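Local coordinates for protein aldose 1-epimerase (PDB 1LUR) that probably interconverts the alpha and beta anomers of aldose sugars such as galactose, acting as a mutarotase, at residues Ile17-Leu27 against Tyr145-Leu153; Lys45-Phe53 against His172-Ser180. All coordinates share one frame; numbering follows the deposited sequence.

Contact 1: residues Ile17-Leu27 against Tyr145-Leu153; sequences IANKQGLTATL and YTVNDRNQL
Asn19 ND2 gives both its hydrogens to the 145-153 hairpin: one to Asn148 O, 2.9 Å away and nearly straight at 168°, the other to Asn151 OD1 at 3.1 Å along a more bent path. The polar part of the contact between this hairpin and the hairpin 17-27 is concentrated in that one amide. Both acceptors lie close to the plane of the Asn19 amide, whereas the Asn151 amide is turned 62° against it. CG of Asn19 sits between its own backbone N and carbonyl carbon (chi1 62°), a setting that lets OD1 turn back and accept from Leu23 N at 2.9 Å. Asn148 O, in the type I turn Asn148-Asn151, is gripped from opposite faces of its plane by Asn19 ND2 and Asn151 N.

The apolar contacts run inward from this end. Val147 points into the first hairpin, its CG1 meeting Ile17 CD1 at 3.9 Å and also touching Leu23 CD2 and Ala25 CB, while its CG2 lies 3.5 Å from Ala18 C. Farther along, Leu27 CD1 stands over the centre of the Tyr145 ring in a CH-pi contact, 3.5 Å from the centroid; the hydroxyl of that ring bonds to Ala32 O.

An apolar interface thus joins two sheets of the beta-sandwich, and at its more exposed end the Asn19 amide, bonded through ND2 and OD1 alike, is fixed in its rotation.

Contact 2: residues Lys45-Phe53 against His172-Ser180; sequences KNQDLVLGF and HAYWNLDGS
Val50 and Trp175 lie side by side at a single backbone bridge, with Val50 CG1 over one face of the indole, 3.4 Å from the centroid of its six-membered ring and 17° off the normal. Although the CB bond of Trp175 leads away from 45-53 overall, CG stands anti to the carbonyl carbon (chi1 -54°), and this brings the indole back alongside Val50. Leu49 CB touches the same ring at CE3, 3.8 Å away, and Leu49 CD2 packs on Leu177 CD2. Beyond the bridge, Leu51 CD1 rests 3.6 Å from Tyr174 CB. With the indole cut back to an alanine, Val50 CG1 and Leu49 CB would probably lose their shared packing surface and face a gap.

Two backbone bonds flank this packing: Asn176 N to Leu49 O, 2.9 Å and 170°, and Leu51 N to Tyr174 O, 3.0 Å.

Side-chain amide and carboxylate groups shape the chain on both sides. Asp48 OD1 accepts from Val50 N at 3.2 Å in an Asx turn, and also from Leu37 N of the adjacent strand. Asn176 OD1 takes Gly179 N at 2.6 Å, while its ND2 reaches Ser180 O and Lys298 O. Tyr333, Leu37 and Leu267 also meet the indole.

The chemistry is that of a short, buried backbone pairing with one valine methyl on the indole face and leucine contacts beside it, its bordering turns set by their own polar side chains.

How the contacts relate
From the N terminus the chain first makes the 17-27 hairpin, passes through strand 33-40 and enters 45-53; strands 15-18, 24-28, 33-40 and 46-48 form one antiparallel sheet. Contact 1 closes a loop of 117 residues when 145-153 returns to the first hairpin, and contact 2 closes one of 118 when 172-180 returns to 45-53. Their segments alternate along the chain, so the two closures cross. Contact 1 ties this first sheet to the one that holds strands 138-147 and 152-160; contact 2 ties the end of the same first sheet to the sheet that holds strand 170-175. The contact centres lie about 15 Å apart.

Contact 1: residues Ile17-Leu27 against Tyr145-Leu153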
ATOM      1  N   ILE A  17      13.326 -13.410  -2.968  1.00 36.26           N
ATOM      2  CA  ILE A  17      13.313 -14.059  -1.664  1.00 35.69           C
ATOM      3  C   ILE A  17      12.228 -15.116  -1.764  1.00 35.15           C
ATOM      4  O   ILE A  17      11.306 -14.986  -2.572  1.00 33.81           O
ATOM      5  CB  ILE A  17      12.978 -13.093  -0.506  1.00 35.69           C
ATOM      6  CG1 ILE A  17      11.582 -12.502  -0.682  1.00 35.02           C
ATOM      7  CG2 ILE A  17      14.026 -12.001  -0.429  1.00 34.38           C
ATOM      8  CD1 ILE A  17      11.127 -11.684   0.510  1.00 35.90           C
ATOM      9  N   ALA A  18      12.327 -16.165  -0.959  1.00 35.51           N
ATOM     10  CA  ALA A  18      11.316 -17.212  -1.019  1.00 35.21           C
ATOM     11  C   ALA A  18      11.396 -18.181   0.146  1.00 33.71           C
ATOM     12  O   ALA A  18      12.420 -18.281   0.821  1.00 34.74           O
ATOM     13  CB  ALA A  18      11.454 -17.976  -2.336  1.00 34.49           C
ATOM     14  N   ASN A  19      10.301 -18.883   0.397  1.00 32.52           N
ATOM     15  CA  ASN A  19      10.294 -19.843   1.488  1.00 32.87           C
ATOM     16  C   ASN A  19      10.472 -21.219   0.848  1.00 33.07           C
ATOM     17  O   ASN A  19      10.857 -21.314  -0.317  1.00 33.45           O
ATOM     18  CB  ASN A  19       8.990 -19.778   2.288  1.00 32.48           C
ATOM     19  CG  ASN A  19       7.775 -20.108   1.460  1.00 33.24           C
ATOM     20  OD1 ASN A  19       7.880 -20.479   0.287  1.00 35.09           O
ATOM     21  ND2 ASN A  19       6.601 -19.978   2.068  1.00 34.47           N
ATOM     22  N   LYS A  20      10.189 -22.275   1.593  1.00 34.87           N
ATOM     23  CA  LYS A  20      10.342 -23.626   1.064  1.00 37.66           C
ATOM     24  C   LYS A  20       9.043 -24.279   0.597  1.00 38.27           C
ATOM     25  O   LYS A  20       9.046 -25.454   0.222  1.00 37.98           O
ATOM     26  CB  LYS A  20      10.994 -24.516   2.123  1.00 39.19           C
ATOM     27  CG  LYS A  20      12.371 -24.072   2.579  1.00 41.97           C
ATOM     28  CD  LYS A  20      13.414 -24.317   1.508  1.00 47.10           C
ATOM     29  CE  LYS A  20      14.816 -24.189   2.084  1.00 48.65           C
ATOM     30  NZ  LYS A  20      14.982 -25.100   3.255  1.00 51.75           N
ATOM     31  N   GLN A  21       7.944 -23.530   0.607  1.00 39.54           N
ATOM     32  CA  GLN A  21       6.657 -24.079   0.184  1.00 39.90           C
ATOM     33  C   GLN A  21       6.077 -23.545  -1.122  1.00 39.87           C
ATOM     34  O   GLN A  21       4.909 -23.795  -1.424  1.00 41.05           O
ATOM     35  CB  GLN A  21       5.613 -23.902   1.290  1.00 42.61           C
ATOM     36  CG  GLN A  21       5.840 -24.776   2.511  1.00 46.32           C
ATOM     37  CD  GLN A  21       6.933 -24.245   3.405  1.00 49.10           C
ATOM     38  OE1 GLN A  21       6.754 -23.236   4.087  1.00 51.67           O
ATOM     39  NE2 GLN A  21       8.079 -24.915   3.403  1.00 51.29           N
ATOM     40  N   GLY A  22       6.869 -22.814  -1.895  1.00 38.10           N
ATOM     41  CA  GLY A  22       6.351 -22.295  -3.146  1.00 36.43           C
ATOM     42  C   GLY A  22       5.896 -20.846  -3.148  1.00 36.68           C
ATOM     43  O   GLY A  22       5.085 -20.461  -3.987  1.00 37.80           O
ATOM     44  N   LEU A  23       6.397 -20.049  -2.208  1.00 35.32           N
ATOM     45  CA  LEU A  23       6.042 -18.631  -2.116  1.00 34.22           C
ATOM     46  C   LEU A  23       7.295 -17.838  -2.453  1.00 33.65           C
ATOM     47  O   LEU A  23       8.321 -17.983  -1.793  1.00 35.28           O
ATOM     48  CB  LEU A  23       5.574 -18.274  -0.699  1.00 33.52           C
ATOM     49  CG  LEU A  23       5.381 -16.789  -0.351  1.00 33.82           C
ATOM     50  CD1 LEU A  23       4.293 -16.161  -1.222  1.00 30.38           C
ATOM     51  CD2 LEU A  23       5.008 -16.674   1.122  1.00 35.46           C
ATOM     52  N   THR A  24       7.222 -17.012  -3.488  1.00 33.27           N
ATOM     53  CA  THR A  24       8.368 -16.213  -3.890  1.00 34.91           C
ATOM     54  C   THR A  24       7.969 -14.745  -4.036  1.00 34.58           C
ATOM     55  O   THR A  24       6.864 -14.426  -4.469  1.00 35.50           O
ATOM     56  CB  THR A  24       8.957 -16.718  -5.236  1.00 35.81           C
ATOM     57  OG1 THR A  24       9.303 -18.104  -5.115  1.00 37.11           O
ATOM     58  CG2 THR A  24      10.213 -15.940  -5.605  1.00 36.75           C
ATOM     59  N   ALA A  25       8.877 -13.858  -3.655  1.00 33.70           N
ATOM     60  CA  ALA A  25       8.633 -12.426  -3.743  1.00 34.03           C
ATOM     61  C   ALA A  25       9.841 -11.771  -4.393  1.00 33.60           C
ATOM     62  O   ALA A  25      10.981 -12.092  -4.065  1.00 34.30           O
ATOM     63  CB  ALA A  25       8.412 -11.843  -2.355  1.00 33.12           C
ATOM     64  N   THR A  26       9.590 -10.864  -5.326  1.00 33.93           N
ATOM     65  CA  THR A  26      10.675 -10.175  -6.001  1.00 34.46           C
ATOM     66  C   THR A  26      10.582  -8.691  -5.662  1.00 34.29           C
ATOM     67  O   THR A  26       9.555  -8.058  -5.894  1.00 34.64           O
ATOM     68  CB  THR A  26      10.594 -10.362  -7.520  1.00 35.56           C
ATOM     69  OG1 THR A  26      10.605 -11.762  -7.827  1.00 34.95           O
ATOM     70  CG2 THR A  26      11.783  -9.700  -8.194  1.00 36.37           C
ATOM     71  N   LEU A  27      11.659  -8.150  -5.104  1.00 34.24           N
ATOM     72  CA  LEU A  27      11.705  -6.744  -4.726  1.00 34.03           C
ATOM     73  C   LEU A  27      12.646  -5.937  -5.617  1.00 34.94           C
ATOM     74  O   LEU A  27      13.498  -6.495  -6.310  1.00 35.78           O
ATOM     75  CB  LEU A  27      12.148  -6.608  -3.271  1.00 33.23           C
ATOM     76  CG  LEU A  27      11.330  -7.358  -2.216  1.00 33.14           C
ATOM     77  CD1 LEU A  27       9.851  -7.051  -2.414  1.00 31.80           C
ATOM     78  CD2 LEU A  27      11.578  -8.862  -2.325  1.00 33.69           C
ATOM     79  N   TYR A 145      11.057  -6.875   3.830  1.00 25.08           N
ATOM     80  CA  TYR A 145      10.110  -7.804   3.241  1.00 26.41           C
ATOM     81  C   TYR A 145      10.654  -9.167   3.647  1.00 28.50           C
ATOM     82  O   TYR A 145      11.836  -9.453   3.428  1.00 29.43           O
ATOM     83  CB  TYR A 145      10.090  -7.723   1.720  1.00 26.28           C
ATOM     84  CG  TYR A 145       9.432  -6.496   1.149  1.00 27.09           C
ATOM     85  CD1 TYR A 145      10.184  -5.362   0.833  1.00 27.12           C
ATOM     86  CD2 TYR A 145       8.069  -6.491   0.848  1.00 26.91           C
ATOM     87  CE1 TYR A 145       9.598  -4.257   0.219  1.00 26.94           C
ATOM     88  CE2 TYR A 145       7.471  -5.387   0.233  1.00 26.85           C
ATOM     89  CZ  TYR A 145       8.247  -4.276  -0.083  1.00 28.54           C
ATOM     90  OH  TYR A 145       7.679  -3.202  -0.729  1.00 27.75           O
ATOM     91  N   THR A 146       9.804  -9.995   4.241  1.00 27.88           N
ATOM     92  CA  THR A 146      10.219 -11.321   4.672  1.00 27.85           C
ATOM     93  C   THR A 146       9.131 -12.347   4.385  1.00 27.65           C
ATOM     94  O   THR A 146       7.944 -12.064   4.535  1.00 26.28           O
ATOM     95  CB  THR A 146      10.502 -11.328   6.191  1.00 27.86           C
ATOM     96  OG1 THR A 146      11.538 -10.382   6.494  1.00 26.79           O
ATOM     97  CG2 THR A 146      10.927 -12.726   6.660  1.00 28.70           C
ATOM     98  N   VAL A 147       9.534 -13.528   3.935  1.00 27.37           N
ATOM     99  CA  VAL A 147       8.581 -14.591   3.644  1.00 29.00           C
ATOM    100  C   VAL A 147       8.935 -15.701   4.627  1.00 30.06           C
ATOM    101  O   VAL A 147      10.110 -15.887   4.945  1.00 30.65           O
ATOM    102  CB  VAL A 147       8.719 -15.123   2.207  1.00 29.15           C
ATOM    103  CG1 VAL A 147       8.162 -14.111   1.220  1.00 27.78           C
ATOM    104  CG2 VAL A 147      10.185 -15.425   1.903  1.00 29.77           C
ATOM    105  N   ASN A 148       7.935 -16.426   5.119  1.00 30.17           N
ATOM    106  CA  ASN A 148       8.209 -17.503   6.070  1.00 31.75           C
ATOM    107  C   ASN A 148       7.510 -18.813   5.723  1.00 33.26           C
ATOM    108  O   ASN A 148       6.803 -18.902   4.723  1.00 32.55           O
ATOM    109  CB  ASN A 148       7.811 -17.082   7.486  1.00 29.95           C
ATOM    110  CG  ASN A 148       6.348 -16.697   7.596  1.00 29.03           C
ATOM    111  OD1 ASN A 148       5.478 -17.315   6.984  1.00 25.52           O
ATOM    112  ND2 ASN A 148       6.070 -15.681   8.401  1.00 31.30           N
ATOM    113  N   ASP A 149       7.718 -19.820   6.572  1.00 35.13           N
ATOM    114  CA  ASP A 149       7.131 -21.147   6.391  1.00 37.39           C
ATOM    115  C   ASP A 149       5.621 -21.197   6.577  1.00 37.22           C
ATOM    116  O   ASP A 149       4.994 -22.220   6.316  1.00 37.46           O
ATOM    117  CB  ASP A 149       7.795 -22.154   7.343  1.00 39.87           C
ATOM    118  CG  ASP A 149       7.805 -21.677   8.784  1.00 42.99           C
ATOM    119  OD1 ASP A 149       6.728 -21.331   9.316  1.00 45.65           O
ATOM    120  OD2 ASP A 149       8.897 -21.649   9.390  1.00 47.62           O
ATOM    121  N   ARG A 150       5.039 -20.096   7.039  1.00 37.20           N
ATOM    122  CA  ARG A 150       3.600 -20.031   7.250  1.00 36.11           C
ATOM    123  C   ARG A 150       2.958 -19.418   6.009  1.00 33.81           C
ATOM    124  O   ARG A 150       1.786 -19.046   6.019  1.00 34.14           O
ATOM    125  CB  ARG A 150       3.293 -19.177   8.482  1.00 37.75           C
ATOM    126  CG  ARG A 150       3.901 -19.705   9.777  1.00 42.48           C
ATOM    127  CD  ARG A 150       3.718 -18.706  10.911  1.00 45.17           C
ATOM    128  NE  ARG A 150       2.313 -18.353  11.101  1.00 49.69           N
ATOM    129  CZ  ARG A 150       1.884 -17.369  11.890  1.00 52.15           C
ATOM    130  NH1 ARG A 150       2.752 -16.628  12.572  1.00 51.87           N
ATOM    131  NH2 ARG A 150       0.582 -17.124  11.994  1.00 52.51           N
ATOM    132  N   ASN A 151       3.735 -19.330   4.933  1.00 32.07           N
ATOM    133  CA  ASN A 151       3.265 -18.760   3.669  1.00 31.45           C
ATOM    134  C   ASN A 151       2.816 -17.323   3.850  1.00 30.61           C
ATOM    135  O   ASN A 151       1.802 -16.892   3.289  1.00 29.98           O
ATOM    136  CB  ASN A 151       2.119 -19.576   3.075  1.00 33.83           C
ATOM    137  CG  ASN A 151       2.584 -20.889   2.500  1.00 35.80           C
ATOM    138  OD1 ASN A 151       3.637 -20.960   1.869  1.00 36.29           O
ATOM    139  ND2 ASN A 151       1.794 -21.939   2.700  1.00 38.14           N
ATOM    140  N   GLN A 152       3.581 -16.585   4.641  1.00 29.77           N
ATOM    141  CA  GLN A 152       3.269 -15.192   4.898  1.00 29.85           C
ATOM    142  C   GLN A 152       4.338 -14.258   4.358  1.00 29.63           C
ATOM    143  O   GLN A 152       5.524 -14.600   4.311  1.00 29.09           O
ATOM    144  CB  GLN A 152       3.156 -14.929   6.399  1.00 31.78           C
ATOM    145  CG  GLN A 152       2.190 -15.817   7.147  1.00 32.71           C
ATOM    146  CD  GLN A 152       2.149 -15.473   8.616  1.00 33.54           C
ATOM    147  OE1 GLN A 152       3.191 -15.325   9.254  1.00 33.39           O
ATOM    148  NE2 GLN A 152       0.944 -15.343   9.164  1.00 31.87           N
ATOM    149  N   LEU A 153       3.900 -13.080   3.939  1.00 27.97           N
ATOM    150  CA  LEU A 153       4.795 -12.064   3.420  1.00 26.63           C
ATOM    151  C   LEU A 153       4.646 -11.011   4.511  1.00 26.74           C
ATOM    152  O   LEU A 153       3.538 -10.529   4.771  1.00 27.18           O
ATOM    153  CB  LEU A 153       4.312 -11.487   2.088  1.00 25.80           C
ATOM    154  CG  LEU A 153       5.045 -10.197   1.686  1.00 26.92           C
ATOM    155  CD1 LEU A 153       6.529 -10.485   1.448  1.00 30.69           C
ATOM    156  CD2 LEU A 153       4.414  -9.617   0.430  1.00 29.84           C
TER

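Contact 2: residues Lys45-Phe53 against His172-Ser180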
ATOM      1  N   LYS A  45      -0.787 -24.379 -10.010  1.00 49.60           N
ATOM      2  CA  LYS A  45      -0.127 -23.530 -10.996  1.00 49.03           C
ATOM      3  C   LYS A  45       0.298 -22.190 -10.393  1.00 49.21           C
ATOM      4  O   LYS A  45      -0.499 -21.514  -9.740  1.00 48.48           O
ATOM      5  CB  LYS A  45      -1.057 -23.280 -12.182  1.00 48.88           C
ATOM      6  CG  LYS A  45      -0.476 -22.358 -13.231  1.00 49.73           C
ATOM      7  CD  LYS A  45      -1.473 -22.097 -14.350  1.00 51.31           C
ATOM      8  CE  LYS A  45      -0.900 -21.147 -15.385  1.00 52.15           C
ATOM      9  NZ  LYS A  45       0.370 -21.667 -15.968  1.00 53.55           N
ATOM     10  N   ASN A  46       1.556 -21.815 -10.619  1.00 49.07           N
ATOM     11  CA  ASN A  46       2.095 -20.558 -10.104  1.00 49.53           C
ATOM     12  C   ASN A  46       1.393 -19.349 -10.702  1.00 49.85           C
ATOM     13  O   ASN A  46       1.237 -19.236 -11.923  1.00 49.80           O
ATOM     14  CB  ASN A  46       3.594 -20.453 -10.399  1.00 49.96           C
ATOM     15  CG  ASN A  46       4.455 -21.085  -9.317  1.00 49.64           C
ATOM     16  OD1 ASN A  46       5.659 -21.264  -9.497  1.00 49.84           O
ATOM     17  ND2 ASN A  46       3.844 -21.412  -8.185  1.00 48.56           N
ATOM     18  N   GLN A  47       0.971 -18.440  -9.833  1.00 49.53           N
ATOM     19  CA  GLN A  47       0.290 -17.236 -10.269  1.00 48.58           C
ATOM     20  C   GLN A  47       0.933 -16.030  -9.605  1.00 47.19           C
ATOM     21  O   GLN A  47       1.206 -16.048  -8.400  1.00 45.97           O
ATOM     22  CB  GLN A  47      -1.187 -17.288  -9.891  1.00 50.41           C
ATOM     23  CG  GLN A  47      -1.963 -16.075 -10.361  1.00 53.32           C
ATOM     24  CD  GLN A  47      -1.965 -15.952 -11.871  1.00 54.90           C
ATOM     25  OE1 GLN A  47      -2.546 -16.786 -12.568  1.00 56.47           O
ATOM     26  NE2 GLN A  47      -1.307 -14.917 -12.387  1.00 55.04           N
ATOM     27  N   ASP A  48       1.198 -14.998 -10.398  1.00 45.25           N
ATOM     28  CA  ASP A  48       1.804 -13.782  -9.873  1.00 43.56           C
ATOM     29  C   ASP A  48       0.592 -13.011  -9.365  1.00 42.69           C
ATOM     30  O   ASP A  48      -0.284 -12.640 -10.147  1.00 41.27           O
ATOM     31  CB  ASP A  48       2.502 -13.000 -10.985  1.00 44.58           C
ATOM     32  CG  ASP A  48       3.437 -11.929 -10.445  1.00 45.71           C
ATOM     33  OD1 ASP A  48       3.079 -11.278  -9.436  1.00 45.03           O
ATOM     34  OD2 ASP A  48       4.523 -11.735 -11.034  1.00 43.71           O
ATOM     35  N   LEU A  49       0.544 -12.777  -8.060  1.00 40.73           N
ATOM     36  CA  LEU A  49      -0.566 -12.066  -7.450  1.00 39.49           C
ATOM     37  C   LEU A  49      -0.560 -10.538  -7.525  1.00 38.56           C
ATOM     38  O   LEU A  49      -1.560  -9.907  -7.194  1.00 37.65           O
ATOM     39  CB  LEU A  49      -0.695 -12.508  -5.991  1.00 38.95           C
ATOM     40  CG  LEU A  49      -0.717 -14.026  -5.777  1.00 39.43           C
ATOM     41  CD1 LEU A  49      -0.779 -14.328  -4.289  1.00 39.21           C
ATOM     42  CD2 LEU A  49      -1.916 -14.635  -6.499  1.00 39.04           C
ATOM     43  N   VAL A  50       0.545  -9.940  -7.957  1.00 38.93           N
ATOM     44  CA  VAL A  50       0.603  -8.481  -8.049  1.00 38.73           C
ATOM     45  C   VAL A  50       0.962  -7.986  -9.449  1.00 39.82           C
ATOM     46  O   VAL A  50       1.723  -8.631 -10.178  1.00 39.62           O
ATOM     47  CB  VAL A  50       1.631  -7.887  -7.053  1.00 36.69           C
ATOM     48  CG1 VAL A  50       1.298  -8.334  -5.640  1.00 36.63           C
ATOM     49  CG2 VAL A  50       3.043  -8.307  -7.433  1.00 35.56           C
ATOM     50  N   LEU A  51       0.407  -6.839  -9.823  1.00 41.12           N
ATOM     51  CA  LEU A  51       0.681  -6.266 -11.135  1.00 42.55           C
ATOM     52  C   LEU A  51       2.122  -5.789 -11.136  1.00 44.17           C
ATOM     53  O   LEU A  51       2.785  -5.810 -10.099  1.00 44.09           O
ATOM     54  CB  LEU A  51      -0.265  -5.098 -11.418  1.00 42.44           C
ATOM     55  CG  LEU A  51      -1.753  -5.455 -11.369  1.00 42.90           C
ATOM     56  CD1 LEU A  51      -2.591  -4.231 -11.701  1.00 42.78           C
ATOM     57  CD2 LEU A  51      -2.044  -6.587 -12.349  1.00 41.98           C
ATOM     58  N   GLY A  52       2.609  -5.367 -12.296  1.00 44.70           N
ATOM     59  CA  GLY A  52       3.977  -4.899 -12.377  1.00 45.81           C
ATOM     60  C   GLY A  52       4.498  -4.760 -13.795  1.00 46.69           C
ATOM     61  O   GLY A  52       3.730  -4.559 -14.737  1.00 47.10           O
ATOM     62  N   PHE A  53       5.812  -4.870 -13.943  1.00 46.96           N
ATOM     63  CA  PHE A  53       6.448  -4.753 -15.245  1.00 48.26           C
ATOM     64  C   PHE A  53       7.561  -5.777 -15.370  1.00 48.81           C
ATOM     65  O   PHE A  53       8.167  -6.174 -14.374  1.00 48.63           O
ATOM     66  CB  PHE A  53       7.007  -3.341 -15.415  1.00 49.05           C
ATOM     67  CG  PHE A  53       5.977  -2.264 -15.223  1.00 49.43           C
ATOM     68  CD1 PHE A  53       4.956  -2.087 -16.152  1.00 49.29           C
ATOM     69  CD2 PHE A  53       6.003  -1.455 -14.090  1.00 49.52           C
ATOM     70  CE1 PHE A  53       3.972  -1.119 -15.959  1.00 49.70           C
ATOM     71  CE2 PHE A  53       5.025  -0.484 -13.885  1.00 49.55           C
ATOM     72  CZ  PHE A  53       4.004  -0.315 -14.821  1.00 50.24           C
ATOM     73  N   HIS A 172       2.029   0.060  -1.894  1.00 27.37           N
ATOM     74  CA  HIS A 172       1.065   0.213  -2.972  1.00 27.99           C
ATOM     75  C   HIS A 172       0.947  -0.918  -3.990  1.00 29.46           C
ATOM     76  O   HIS A 172       0.800  -0.664  -5.187  1.00 29.19           O
ATOM     77  CB  HIS A 172       1.355   1.531  -3.701  1.00 30.02           C
ATOM     78  CG  HIS A 172       0.130   2.207  -4.237  1.00 31.62           C
ATOM     79  ND1 HIS A 172      -0.665   1.649  -5.217  1.00 31.05           N
ATOM     80  CD2 HIS A 172      -0.443   3.392  -3.917  1.00 33.16           C
ATOM     81  CE1 HIS A 172      -1.676   2.461  -5.476  1.00 34.12           C
ATOM     82  NE2 HIS A 172      -1.565   3.526  -4.702  1.00 34.05           N
ATOM     83  N   ALA A 173       0.995  -2.164  -3.532  1.00 28.88           N
ATOM     84  CA  ALA A 173       0.884  -3.291  -4.456  1.00 29.53           C
ATOM     85  C   ALA A 173      -0.559  -3.464  -4.928  1.00 30.27           C
ATOM     86  O   ALA A 173      -1.495  -3.366  -4.137  1.00 30.39           O
ATOM     87  CB  ALA A 173       1.366  -4.570  -3.781  1.00 29.78           C
ATOM     88  N   TYR A 174      -0.726  -3.698  -6.227  1.00 31.98           N
ATOM     89  CA  TYR A 174      -2.040  -3.897  -6.836  1.00 32.21           C
ATOM     90  C   TYR A 174      -2.220  -5.412  -6.905  1.00 31.14           C
ATOM     91  O   TYR A 174      -1.409  -6.101  -7.526  1.00 30.83           O
ATOM     92  CB  TYR A 174      -2.081  -3.330  -8.257  1.00 34.78           C
ATOM     93  CG  TYR A 174      -2.125  -1.818  -8.372  1.00 37.31           C
ATOM     94  CD1 TYR A 174      -1.027  -1.028  -8.022  1.00 38.26           C
ATOM     95  CD2 TYR A 174      -3.250  -1.180  -8.897  1.00 38.78           C
ATOM     96  CE1 TYR A 174      -1.051   0.361  -8.201  1.00 39.01           C
ATOM     97  CE2 TYR A 174      -3.285   0.199  -9.077  1.00 39.37           C
ATOM     98  CZ  TYR A 174      -2.187   0.965  -8.730  1.00 39.52           C
ATOM     99  OH  TYR A 174      -2.235   2.329  -8.918  1.00 41.36           O
ATOM    100  N   TRP A 175      -3.282  -5.926  -6.289  1.00 31.36           N
ATOM    101  CA  TRP A 175      -3.529  -7.363  -6.290  1.00 32.50           C
ATOM    102  C   TRP A 175      -4.588  -7.908  -7.245  1.00 34.19           C
ATOM    103  O   TRP A 175      -5.649  -7.318  -7.435  1.00 35.37           O
ATOM    104  CB  TRP A 175      -3.862  -7.825  -4.871  1.00 31.98           C
ATOM    105  CG  TRP A 175      -2.834  -7.444  -3.858  1.00 33.29           C
ATOM    106  CD1 TRP A 175      -2.758  -6.266  -3.170  1.00 32.96           C
ATOM    107  CD2 TRP A 175      -1.713  -8.230  -3.431  1.00 32.03           C
ATOM    108  NE1 TRP A 175      -1.662  -6.270  -2.341  1.00 32.27           N
ATOM    109  CE2 TRP A 175      -1.002  -7.463  -2.482  1.00 33.03           C
ATOM    110  CE3 TRP A 175      -1.239  -9.508  -3.761  1.00 31.74           C
ATOM    111  CZ2 TRP A 175       0.159  -7.933  -1.856  1.00 31.51           C
ATOM    112  CZ3 TRP A 175      -0.085  -9.974  -3.138  1.00 31.04           C
ATOM    113  CH2 TRP A 175       0.598  -9.186  -2.197  1.00 31.68           C
ATOM    114  N   ASN A 176      -4.266  -9.058  -7.827  1.00 37.01           N
ATOM    115  CA  ASN A 176      -5.114  -9.780  -8.771  1.00 39.50           C
ATOM    116  C   ASN A 176      -4.642 -11.217  -8.569  1.00 39.97           C
ATOM    117  O   ASN A 176      -3.523 -11.568  -8.937  1.00 39.50           O
ATOM    118  CB  ASN A 176      -4.849  -9.329 -10.210  1.00 42.05           C
ATOM    119  CG  ASN A 176      -5.702 -10.075 -11.217  1.00 45.72           C
ATOM    120  OD1 ASN A 176      -5.643 -11.302 -11.307  1.00 47.07           O
ATOM    121  ND2 ASN A 176      -6.505  -9.339 -11.976  1.00 47.27           N
ATOM    122  N   LEU A 177      -5.498 -12.038  -7.974  1.00 42.19           N
ATOM    123  CA  LEU A 177      -5.173 -13.432  -7.697  1.00 43.29           C
ATOM    124  C   LEU A 177      -5.377 -14.504  -8.771  1.00 44.98           C
ATOM    125  O   LEU A 177      -4.927 -15.634  -8.587  1.00 45.34           O
ATOM    126  CB  LEU A 177      -5.917 -13.858  -6.429  1.00 41.90           C
ATOM    127  CG  LEU A 177      -5.933 -12.819  -5.300  1.00 42.02           C
ATOM    128  CD1 LEU A 177      -6.696 -13.368  -4.099  1.00 42.87           C
ATOM    129  CD2 LEU A 177      -4.507 -12.460  -4.907  1.00 41.29           C
ATOM    130  N   ASP A 178      -6.030 -14.182  -9.886  1.00 46.42           N
ATOM    131  CA  ASP A 178      -6.238 -15.206 -10.917  1.00 47.79           C
ATOM    132  C   ASP A 178      -5.939 -14.808 -12.357  1.00 49.06           C
ATOM    133  O   ASP A 178      -6.112 -15.615 -13.274  1.00 50.47           O
ATOM    134  CB  ASP A 178      -7.670 -15.744 -10.841  1.00 46.38           C
ATOM    135  CG  ASP A 178      -8.711 -14.654 -10.990  1.00 45.82           C
ATOM    136  OD1 ASP A 178      -8.541 -13.784 -11.868  1.00 46.69           O
ATOM    137  OD2 ASP A 178      -9.707 -14.671 -10.239  1.00 44.57           O
ATOM    138  N   GLY A 179      -5.503 -13.574 -12.565  1.00 49.45           N
ATOM    139  CA  GLY A 179      -5.195 -13.131 -13.910  1.00 50.09           C
ATOM    140  C   GLY A 179      -6.374 -12.603 -14.704  1.00 50.46           C
ATOM    141  O   GLY A 179      -6.205 -12.186 -15.849  1.00 50.29           O
ATOM    142  N   SER A 180      -7.566 -12.616 -14.114  1.00 51.66           N
ATOM    143  CA  SER A 180      -8.753 -12.123 -14.810  1.00 53.19           C
ATOM    144  C   SER A 180      -8.536 -10.686 -15.274  1.00 54.10           C
ATOM    145  O   SER A 180      -7.719  -9.961 -14.709  1.00 54.53           O
ATOM    146  CB  SER A 180      -9.980 -12.177 -13.892  1.00 53.12           C
ATOM    147  OG  SER A 180     -10.376 -13.514 -13.627  1.00 53.75           O
TER
HETATM  148  O   HOH W   1       1.430  -4.152  -7.554  1.00 37.25           O